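Local coordinates for ALBA-Domain Protein (Trypanosoma brucei, PDB 7DL8), which probably binds RNA through its Alba domain and here pairs with a second copy of itself about a two-fold axis, at the interface of chains A and B. Sequence-based numbering; all coordinates share one arbitrary frame. Chains: chain A/B, ALBA-Domain Protein.

The interface of chains A and B. Residues chain A 17-18, 21, 25; chain B 17-18, 21.
A:Thr21 and B:Thr21, at the starts of helix 19-34 and helix 21-34, are the most buried part of this patch, losing 45 and 34 Å² of surface to the partner chain. Their side chains lie roughly perpendicular to each other. The OG1 hydroxyls face one another, but the modelled separation is impossibly short, so any bond between them is doubtful. The methyls are better evidence: CG2 of A:Thr21 lies 3.5 Å from the backbone O of B:Gly17, and CG2 of B:Thr21 makes the twin contact with A:Gly17. The CE2 corner of A:Phe25 reaches B:Gly17, 3.5 Å from its carbonyl O.

Next in weight, A:Tyr18 and B:Tyr18 stack face to face: their ring centroids lie 4.6 Å apart and the planes diverge by 11°. The rings are offset, with the CE1 edges overlapping most, CE1 of A:Tyr18 lying 3.3 Å from CE1 of B:Tyr18. Each phenol oxygen lies over the partner's CZ, with OH of A:Tyr18 3.7 Å from CZ of B:Tyr18. In both copies CG is anti to the carbonyl carbon (chi1 -54° in A, -53° in B), which carries each ring from its loop towards the axis.

Threonine pair, tyrosine stack and glycine contacts thus form one part of the two-fold A/B interface. Alba proteins commonly dimerise, so it may contribute to a biological dimer, though the four-copy assembly does not by itself establish the biological oligomer.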
loop_
_atom_site.group_PDB
_atom_site.type_symbol
_atom_site.label_atom_id
_atom_site.label_comp_id
_atom_site.label_asym_id
_atom_site.label_seq_id
_atom_site.Cartn_x
_atom_site.Cartn_y
_atom_site.Cartn_z
ATOM N N GLY A 17 6.283 5.649 10.636
ATOM C CA GLY A 17 5.196 6.293 9.927
ATOM C C GLY A 17 5.689 7.350 8.964
ATOM O O GLY A 17 6.889 7.601 8.828
ATOM N N TYR A 18 4.722 7.975 8.299
ATOM C CA TYR A 18 4.940 8.923 7.214
ATOM C C TYR A 18 4.873 10.389 7.629
ATOM O O TYR A 18 5.124 11.258 6.788
ATOM C CB TYR A 18 3.942 8.657 6.087
ATOM C CG TYR A 18 3.967 7.229 5.603
ATOM C CD1 TYR A 18 5.163 6.528 5.506
ATOM C CD2 TYR A 18 2.797 6.578 5.248
ATOM C CE1 TYR A 18 5.190 5.219 5.069
ATOM C CE2 TYR A 18 2.814 5.271 4.804
ATOM C CZ TYR A 18 4.012 4.597 4.715
ATOM O OH TYR A 18 4.025 3.295 4.274
ATOM N N THR A 21 7.812 12.316 6.939
ATOM C CA THR A 21 8.190 12.251 5.534
ATOM C C THR A 21 7.411 13.266 4.716
ATOM O O THR A 21 7.969 13.906 3.817
ATOM C CB THR A 21 7.937 10.839 4.988
ATOM O OG1 THR A 21 8.700 9.881 5.731
ATOM C CG2 THR A 21 8.300 10.747 3.509
ATOM N N PHE A 25 9.074 16.573 2.618
ATOM C CA PHE A 25 8.866 16.809 1.194
ATOM C C PHE A 25 8.060 18.077 0.945
ATOM O O PHE A 25 8.222 18.715 -0.102
ATOM C CB PHE A 25 8.204 15.591 0.555
ATOM C CG PHE A 25 9.155 14.455 0.315
ATOM C CD1 PHE A 25 10.231 14.611 -0.545
ATOM C CD2 PHE A 25 8.993 13.242 0.962
ATOM C CE1 PHE A 25 11.118 13.576 -0.767
ATOM C CE2 PHE A 25 9.879 12.202 0.744
ATOM C CZ PHE A 25 10.941 12.370 -0.121
ATOM N N GLY B 17 9.256 9.418 -1.290
ATOM C CA GLY B 17 9.526 8.017 -1.038
ATOM C C GLY B 17 9.926 7.803 0.404
ATOM O O GLY B 17 9.987 8.738 1.206
ATOM N N TYR B 18 10.203 6.541 0.723
ATOM C CA TYR B 18 10.459 6.127 2.094
ATOM C C TYR B 18 11.935 6.001 2.450
ATOM O O TYR B 18 12.252 5.854 3.636
ATOM C CB TYR B 18 9.726 4.813 2.374
ATOM C CG TYR B 18 8.257 4.917 2.032
ATOM C CD1 TYR B 18 7.524 6.044 2.387
ATOM C CD2 TYR B 18 7.609 3.907 1.338
ATOM C CE1 TYR B 18 6.186 6.155 2.069
ATOM C CE2 TYR B 18 6.268 4.007 1.021
ATOM C CZ TYR B 18 5.562 5.132 1.390
ATOM O OH TYR B 18 4.228 5.231 1.073
ATOM N N THR B 21 13.397 7.763 5.581
ATOM C CA THR B 21 12.477 7.562 6.692
ATOM C C THR B 21 12.785 6.246 7.390
ATOM O O THR B 21 12.735 6.158 8.622
ATOM C CB THR B 21 11.030 7.585 6.193
ATOM O OG1 THR B 21 10.765 8.833 5.541
ATOM C CG2 THR B 21 10.057 7.402 7.351
#